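Local coordinates for protein C-1-tetrahydrofolate synthase, cytoplasmic, putative (Trypanosoma brucei, PDB 4CJX) that probably catalyses the NADP-dependent oxidation of methylenetetrahydrofolate and the hydrolysis of the resulting methenyl form, working as a homodimer in one-carbon metabolism, at residues 70-73 and 74-78; 79-83 and 84-88; 128-131 and 132-136. One frame throughout, in Å; residues are numbered along the deposited sequence. Where two conformers were deposited one is given.

In the fold
Contacts 1 and 2 divide one helix, 68-83, between them: contact 1 lies along its body, and contact 2 closes its C-terminal end and turns the chain into strand 87-93. Their centres are about 12 Å apart, and they meet where R78 O faces N88 ND2 at 2.9 Å, a probable hydrogen bond. Contact 1 carries the pocket residues T72, Y73, L76 and K77, which touch the inhibitor 9L9, whereas the A80 side chain of contact 2 is about 9 Å away. Contact 3, the short helix 130-134, stands apart, its centre about 21 Å from that of contact 1 and about 27 Å from that of contact 2; the L134 side chain is about 6 Å from 9L9, and D129 reaches the second subunit.

Contact 1 of 3, residues 70-73 and 74-78; sequences SQTY and VRLKR. With 9L9 ((2S)-2-[[4-[[2,4-bis(azanyl)-6-oxidanylidene-1H-pyrimidin-5-yl]carbamoylamino]phenyl]carbonylamino]pentanedioic acid), chain G.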
loop_
_atom_site.group_PDB
_atom_site.type_symbol
_atom_site.label_atom_id
_atom_site.label_comp_id
_atom_site.label_asym_id
_atom_site.label_seq_id
_atom_site.Cartn_x
_atom_site.Cartn_y
_atom_site.Cartn_z
ATOM N N SER B 70 -14.396 8.329 20.865
ATOM C CA SER B 70 -15.085 8.485 19.575
ATOM C C SER B 70 -16.103 9.645 19.626
ATOM O O SER B 70 -16.163 10.487 18.713
ATOM C CB SER B 70 -15.784 7.195 19.178
ATOM O OG SER B 70 -14.869 6.192 18.785
ATOM N N GLN B 71 -16.881 9.704 20.697
ATOM C CA GLN B 71 -17.828 10.808 20.876
ATOM C C GLN B 71 -17.146 12.161 20.796
ATOM O O GLN B 71 -17.640 13.078 20.109
ATOM C CB GLN B 71 -18.574 10.698 22.202
ATOM C CG GLN B 71 -19.641 9.618 22.184
ATOM C CD GLN B 71 -20.490 9.644 23.428
ATOM O OE1 GLN B 71 -20.173 10.334 24.388
ATOM N NE2 GLN B 71 -21.599 8.913 23.408
ATOM N N THR B 72 -16.019 12.292 21.503
ATOM C CA THR B 72 -15.252 13.515 21.461
ATOM C C THR B 72 -14.811 13.867 20.050
ATOM O O THR B 72 -14.938 15.016 19.651
ATOM C CB THR B 72 -13.994 13.425 22.329
ATOM O OG1 THR B 72 -14.389 13.163 23.668
ATOM C CG2 THR B 72 -13.198 14.715 22.286
ATOM N N TYR B 73 -14.275 12.904 19.307
ATOM C CA TYR B 73 -13.703 13.227 17.997
ATOM C C TYR B 73 -14.794 13.615 16.997
ATOM O O TYR B 73 -14.644 14.546 16.234
ATOM C CB TYR B 73 -12.827 12.084 17.462
ATOM C CG TYR B 73 -11.745 11.614 18.426
ATOM C CD1 TYR B 73 -11.127 12.495 19.313
ATOM C CD2 TYR B 73 -11.325 10.274 18.442
ATOM C CE1 TYR B 73 -10.135 12.055 20.189
ATOM C CE2 TYR B 73 -10.327 9.829 19.317
ATOM C CZ TYR B 73 -9.741 10.730 20.186
ATOM O OH TYR B 73 -8.776 10.325 21.098
ATOM N N VAL B 74 -15.906 12.907 17.018
ATOM C CA VAL B 74 -17.063 13.307 16.227
ATOM C C VAL B 74 -17.557 14.726 16.578
ATOM O O VAL B 74 -17.773 15.543 15.668
ATOM C CB VAL B 74 -18.175 12.266 16.373
ATOM C CG1 VAL B 74 -19.472 12.761 15.792
ATOM C CG2 VAL B 74 -17.762 10.987 15.660
ATOM N N ARG B 75 -17.727 15.021 17.873
ATOM C CA ARG B 75 -18.158 16.347 18.293
ATOM C C ARG B 75 -17.194 17.405 17.743
ATOM O O ARG B 75 -17.628 18.446 17.267
ATOM C CB ARG B 75 -18.283 16.440 19.824
ATOM C CG ARG B 75 -18.837 17.768 20.340
ATOM C CD ARG B 75 -19.266 17.714 21.809
ATOM N NE ARG B 75 -18.195 17.285 22.708
ATOM C CZ ARG B 75 -18.088 16.057 23.208
ATOM N NH1 ARG B 75 -18.995 15.140 22.898
ATOM N NH2 ARG B 75 -17.080 15.744 24.010
ATOM N N LEU B 76 -15.896 17.128 17.770
ATOM C CA LEU B 76 -14.947 18.132 17.311
ATOM C C LEU B 76 -15.053 18.352 15.792
ATOM O O LEU B 76 -14.933 19.473 15.304
ATOM C CB LEU B 76 -13.519 17.765 17.722
ATOM C CG LEU B 76 -13.175 17.817 19.219
ATOM C CD1 LEU B 76 -11.808 17.150 19.442
ATOM C CD2 LEU B 76 -13.182 19.233 19.792
ATOM N N LYS B 77 -15.262 17.267 15.057
ATOM C CA LYS B 77 -15.441 17.337 13.601
ATOM C C LYS B 77 -16.666 18.187 13.258
ATOM O O LYS B 77 -16.590 19.095 12.432
ATOM C CB LYS B 77 -15.533 15.923 12.988
ATOM C CG LYS B 77 -14.197 15.155 13.024
ATOM C CD LYS B 77 -14.303 13.652 12.753
ATOM C CE LYS B 77 -12.938 12.967 12.925
ATOM N NZ LYS B 77 -12.940 11.525 12.558
ATOM N N ARG B 78 -17.778 17.924 13.925
ATOM C CA ARG B 78 -19.022 18.659 13.662
ATOM C C ARG B 78 -18.869 20.141 13.962
ATOM O O ARG B 78 -19.284 21.007 13.178
ATOM C CB ARG B 78 -20.157 18.057 14.481
ATOM C CG ARG B 78 -20.521 16.656 14.003
ATOM C CD ARG B 78 -21.204 15.836 15.079
ATOM N NE ARG B 78 -21.600 14.534 14.558
ATOM C CZ ARG B 78 -22.400 13.663 15.178
ATOM N NH1 ARG B 78 -22.900 13.910 16.391
ATOM N NH2 ARG B 78 -22.712 12.529 14.564
HETATM N N2A 9L9 G . -13.576 7.135 10.181
HETATM N N1 9L9 G . -12.264 7.074 12.213
HETATM C C2 9L9 G . -12.504 7.678 11.026
HETATM N N3 9L9 G . -11.768 8.773 10.576
HETATM C C4 9L9 G . -10.782 9.170 11.489
HETATM O O4A 9L9 G . -10.139 10.124 11.079
HETATM N N5A 9L9 G . -9.628 9.115 13.635
HETATM C C5 9L9 G . -10.503 8.557 12.718
HETATM C C6 9L9 G . -11.300 7.508 13.052
HETATM N N7 9L9 G . -11.087 6.805 14.317
HETATM O O8A 9L9 G . -10.802 11.041 13.974
HETATM N N9 9L9 G . -8.919 10.657 15.145
HETATM C C1B 9L9 G . -8.851 11.818 15.861
HETATM C C2B 9L9 G . -7.916 11.872 16.914
HETATM C C3B 9L9 G . -7.779 13.003 17.721
HETATM C C4B 9L9 G . -8.575 14.131 17.510
HETATM C C5B 9L9 G . -9.477 14.099 16.424
HETATM C C6B 9L9 G . -9.624 12.962 15.619
HETATM C C7B 9L9 G . -8.367 15.379 18.349
HETATM O O7B 9L9 G . -8.617 16.439 17.827
HETATM C CAW 9L9 G . -9.870 10.301 14.242
HETATM N N 9L9 G . -7.838 15.341 19.591
HETATM C CA 9L9 G . -7.509 16.507 20.402
HETATM C C 9L9 G . -6.010 16.690 20.368
HETATM O OXT 9L9 G . -5.330 15.686 20.107
HETATM C CB 9L9 G . -7.851 16.376 21.867
HETATM C CG 9L9 G . -9.018 15.437 22.094
HETATM C CD 9L9 G . -9.542 15.654 23.478
HETATM O OE1 9L9 G . -9.907 16.790 23.782
HETATM O OE2 9L9 G . -9.587 14.695 24.261
HETATM O O 9L9 G . -5.480 17.800 20.616
#
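Y73 and K77, one helical turn apart, are joined by the bond from K77 N to Y73 O (3.0 Å) and send their side chains to the same ligand, 9L9. This is the tight side of the helix. The phenyl ring of 9L9 lies over one face of the Y73 ring, with Y73 CD1 3.5 Å from C4B of the ligand. K77 CG sits beside its own backbone N (chi1 -70°), which takes the aliphatic chain past Y73 O; extended from there on, the chain delivers NZ to the urea oxygen O8A of 9L9 at 2.6 Å. Q121 accepts a second hydrogen bond from NZ, so the ammonium group is held from the protein as well as from the ligand.

T72 and L76 flank this centre side by side, pointing the same way, with T72 CG2 4.0 Å from L76 CD1. L76 CD1 also approaches the ligand oxygen O7B at 3.6 Å. On the inner side, V74 N makes an almost straight bond to S70 O (177°), and the V74 side chain packs on T61 and I63 of strand 58-64.

The solvent side is looser. R75 was deposited in two conformers; in one of them the guanidinium lays a face over T72 CA, a placement that is therefore doubtful. The hydroxyl T72 OG1 has its hydrogen bond with K68 O. This is the helix of a beta-alpha-beta unit (strand 58-64, helix 68-83, strand 87-93), and through T72, Y73, L76 and K77 it lines the inhibitor pocket of the FolD catalytic domain.

Contact 2 of 3, residues 79-83 and 84-88; sequences KAAAA and CGFRN
A81 O is the meeting point of the helix end and the chain that leaves it: F86 N donates to A81 O at 3.0 Å, and C84 N adds a weak bond to the same oxygen. The stronger bond of C84 N goes to A80 O, also at 3.0 Å. G85 N reaches A82 O at 3.3 Å, approaching from above the carbonyl plane. G85 has positive phi (91°), and this reversal swings F86 back beside the last turn. Together with that phi, the bonds from F86 N to A81 O and from G85 N to A82 O make a Schellman motif. F86 CB then lies 3.2 Å from A81 O and 4.0 Å from A81 CB, while its ring leads away from the helix.

Farther along, N88 turns back on the same turn. Its CG lies beside the backbone N (chi1 -86°), bringing OD1 to within 3.7 Å of A81 CB and placing ND2 near A82 CB at 3.9 Å. That ND2 donates to R78 O, one turn back in the helix.

Around this shell, C84 and F86 pack on helix 30-51, and A80, A81 and F86 on helix 296-316. Backbone hydrogen bonds of R87 with P57 and L59 settle the new strand next to strand 58-64.

Backbone N-H groups and one neutral side-chain amide thus make the bonds that turn the chain from helix 68-83 into strand 87-93.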
loop_
_atom_site.group_PDB
_atom_site.type_symbol
_atom_site.label_atom_id
_atom_site.label_comp_id
_atom_site.label_asym_id
_atom_site.label_seq_id
_atom_site.Cartn_x
_atom_site.Cartn_y
_atom_site.Cartn_z
ATOM N N LYS B 79 -18.245 20.420 15.101
ATOM C CA LYS B 79 -17.997 21.777 15.552
ATOM C C LYS B 79 -17.115 22.534 14.564
ATOM O O LYS B 79 -17.410 23.669 14.191
ATOM C CB LYS B 79 -17.337 21.749 16.930
ATOM C CG LYS B 79 -17.943 22.704 17.921
ATOM C CD LYS B 79 -16.976 23.075 19.049
ATOM C CE LYS B 79 -15.886 23.992 18.520
ATOM N NZ LYS B 79 -15.039 24.574 19.595
ATOM N N ALA B 80 -16.013 21.921 14.163
ATOM C CA ALA B 80 -15.131 22.538 13.159
ATOM C C ALA B 80 -15.887 22.821 11.846
ATOM O O ALA B 80 -15.830 23.921 11.300
ATOM C CB ALA B 80 -13.955 21.636 12.881
ATOM N N ALA B 81 -16.607 21.810 11.368
ATOM C CA ALA B 81 -17.390 21.895 10.144
ATOM C C ALA B 81 -18.405 23.038 10.215
ATOM O O ALA B 81 -18.501 23.874 9.308
ATOM C CB ALA B 81 -18.089 20.565 9.907
ATOM N N ALA B 82 -19.140 23.092 11.316
ATOM C CA ALA B 82 -20.085 24.166 11.514
ATOM C C ALA B 82 -19.388 25.523 11.490
ATOM O O ALA B 82 -19.885 26.456 10.870
ATOM C CB ALA B 82 -20.869 23.971 12.799
ATOM N N ALA B 83 -18.232 25.632 12.130
ATOM C CA ALA B 83 -17.495 26.903 12.170
ATOM C C ALA B 83 -16.985 27.356 10.796
ATOM O O ALA B 83 -16.901 28.573 10.542
ATOM C CB ALA B 83 -16.345 26.827 13.161
ATOM N N CYS B 84 -16.667 26.410 9.913
ATOM C CA CYS B 84 -16.180 26.763 8.577
ATOM C C CYS B 84 -17.297 27.013 7.522
ATOM O O CYS B 84 -17.014 27.297 6.351
ATOM C CB CYS B 84 -15.162 25.722 8.099
ATOM S SG CYS B 84 -13.677 25.668 9.167
ATOM N N GLY B 85 -18.556 26.931 7.941
ATOM C CA GLY B 85 -19.677 27.175 7.029
ATOM C C GLY B 85 -20.215 25.947 6.324
ATOM O O GLY B 85 -20.998 26.064 5.368
ATOM N N PHE B 86 -19.815 24.769 6.796
ATOM C CA PHE B 86 -20.300 23.514 6.242
ATOM C C PHE B 86 -21.663 23.206 6.840
ATOM O O PHE B 86 -22.007 23.719 7.904
ATOM C CB PHE B 86 -19.372 22.355 6.624
ATOM C CG PHE B 86 -18.029 22.371 5.947
ATOM C CD1 PHE B 86 -17.387 23.555 5.605
ATOM C CD2 PHE B 86 -17.390 21.180 5.690
ATOM C CE1 PHE B 86 -16.153 23.536 4.991
ATOM C CE2 PHE B 86 -16.147 21.155 5.088
ATOM C CZ PHE B 86 -15.537 22.337 4.727
ATOM N N ARG B 87 -22.410 22.336 6.164
ATOM C CA ARG B 87 -23.610 21.717 6.723
ATOM C C ARG B 87 -23.260 20.350 7.313
ATOM O O ARG B 87 -22.486 19.618 6.714
ATOM C CB ARG B 87 -24.658 21.514 5.627
ATOM C CG ARG B 87 -26.048 21.233 6.167
ATOM C CD ARG B 87 -26.903 20.491 5.153
ATOM N NE ARG B 87 -28.302 20.419 5.573
ATOM N N ASN B 88 -23.846 20.006 8.463
ATOM C CA ASN B 88 -23.612 18.700 9.110
ATOM C C ASN B 88 -24.818 17.777 8.951
ATOM O O ASN B 88 -25.963 18.214 9.098
ATOM C CB ASN B 88 -23.346 18.877 10.608
ATOM C CG ASN B 88 -21.884 19.167 10.932
ATOM O OD1 ASN B 88 -20.986 18.394 10.593
ATOM N ND2 ASN B 88 -21.648 20.290 11.613
#

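Contact 3 of 3, residues 128-131 and 132-136; sequences IDKV and AALSK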
loop_
_atom_site.group_PDB
_atom_site.type_symbol
_atom_site.label_atom_id
_atom_site.label_comp_id
_atom_site.label_asym_id
_atom_site.label_seq_id
_atom_site.Cartn_x
_atom_site.Cartn_y
_atom_site.Cartn_z
ATOM N N ILE B 128 -20.049 -6.076 13.698
ATOM C CA ILE B 128 -20.233 -5.559 12.353
ATOM C C ILE B 128 -19.130 -6.035 11.411
ATOM O O ILE B 128 -17.985 -6.192 11.806
ATOM C CB ILE B 128 -20.289 -4.020 12.366
ATOM C CG1 ILE B 128 -21.624 -3.543 12.982
ATOM C CG2 ILE B 128 -20.091 -3.437 10.972
ATOM C CD1 ILE B 128 -22.886 -4.059 12.298
ATOM N N ASP B 129 -19.512 -6.278 10.160
ATOM C CA ASP B 129 -18.568 -6.547 9.076
ATOM C C ASP B 129 -18.088 -5.196 8.541
ATOM O O ASP B 129 -18.784 -4.544 7.762
ATOM C CB ASP B 129 -19.283 -7.368 7.989
ATOM C CG ASP B 129 -18.398 -7.700 6.777
ATOM O OD1 ASP B 129 -17.287 -7.134 6.582
ATOM O OD2 ASP B 129 -18.855 -8.550 5.979
ATOM N N LYS B 130 -16.895 -4.779 8.956
ATOM C CA LYS B 130 -16.414 -3.427 8.664
ATOM C C LYS B 130 -16.207 -3.181 7.168
ATOM O O LYS B 130 -16.569 -2.117 6.646
ATOM C CB LYS B 130 -15.118 -3.162 9.432
ATOM C CG LYS B 130 -14.323 -1.967 8.960
ATOM C CD LYS B 130 -12.946 -1.992 9.566
ATOM C CE LYS B 130 -12.167 -0.758 9.163
ATOM N NZ LYS B 130 -10.754 -0.898 9.613
ATOM N N VAL B 131 -15.605 -4.149 6.480
ATOM C CA VAL B 131 -15.289 -3.996 5.066
ATOM C C VAL B 131 -16.575 -3.871 4.254
ATOM O O VAL B 131 -16.736 -2.949 3.446
ATOM C CB VAL B 131 -14.428 -5.174 4.570
ATOM C CG1 VAL B 131 -14.299 -5.168 3.047
ATOM C CG2 VAL B 131 -13.053 -5.106 5.224
ATOM N N ALA B 132 -17.502 -4.787 4.495
ATOM C CA ALA B 132 -18.798 -4.761 3.840
ATOM C C ALA B 132 -19.437 -3.385 3.983
ATOM O O ALA B 132 -19.729 -2.718 2.985
ATOM C CB ALA B 132 -19.707 -5.829 4.436
ATOM N N ALA B 133 -19.611 -2.952 5.224
ATOM C CA ALA B 133 -20.262 -1.682 5.522
ATOM C C ALA B 133 -19.559 -0.497 4.853
ATOM O O ALA B 133 -20.208 0.315 4.184
ATOM C CB ALA B 133 -20.358 -1.470 7.035
ATOM N N LEU B 134 -18.237 -0.414 5.004
ATOM C CA LEU B 134 -17.481 0.690 4.404
ATOM C C LEU B 134 -17.599 0.697 2.875
ATOM O O LEU B 134 -17.640 1.753 2.243
ATOM C CB LEU B 134 -16.005 0.630 4.836
ATOM C CG LEU B 134 -15.725 0.935 6.318
ATOM C CD1 LEU B 134 -14.252 0.687 6.662
ATOM C CD2 LEU B 134 -16.098 2.366 6.663
ATOM N N SER B 135 -17.697 -0.490 2.288
ATOM C CA SER B 135 -17.790 -0.631 0.829
ATOM C C SER B 135 -19.073 -0.042 0.225
ATOM O O SER B 135 -19.182 0.077 -0.989
ATOM C CB SER B 135 -17.675 -2.105 0.434
ATOM O OG SER B 135 -18.906 -2.805 0.617
ATOM N N LYS B 136 -20.043 0.324 1.060
ATOM C CA LYS B 136 -21.303 0.898 0.566
ATOM C C LYS B 136 -21.166 2.382 0.318
ATOM O O LYS B 136 -22.010 2.979 -0.368
ATOM C CB LYS B 136 -22.426 0.663 1.572
ATOM C CG LYS B 136 -22.758 -0.806 1.817
ATOM C CD LYS B 136 -23.387 -1.473 0.596
#
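D129 caps the first turn of helix 130-134 by accepting from A132 N at OD1, 3.1 Å away. The bond is nearly straight at the hydrogen (169°), yet the donor meets OD1 from well above the carboxylate plane. With CG anti to the backbone N (chi1 179°), the carboxylate folds over the start of the helix, and OD2 comes down on A132 CB at 3.2 Å.

Main-chain bonds continue from the cap. A133 N binds D129 O, L134 N binds K130 O at 2.9 Å, and S135 N binds V131 O at the same length. Farther along, the S135 hydroxyl donates to A132 O, at a separation unusually short and to be read with caution; OG stands between its own backbone N and carbonyl carbon (chi1 80°), a torsion that turns it back toward the preceding turn.

The closest aliphatic contact is between K130 and L134, which cross obliquely. L134 CD1 lies against the lysine's aliphatic stem, 3.5 Å from K130 CG and 3.6 Å from K130 CE. I128 CG2 meets A133 CB more distantly, at 4.4 Å, and A132 and A133 rest on Q99 of helix 99-110.

Charge pairing reaches beyond the two segments. The extended K130 side chain carries NZ to a salt bridge with D194 of the same chain, and D129 OD2 pairs with R159 of the second subunit, which also packs on V131 and A132. The aspartate's negative charge probably also suits the N-terminal end of the helix dipole. One residue therefore serves both the dimer interface and the helix start: a classic N-cap, here on a short helix of the FolD catalytic domain.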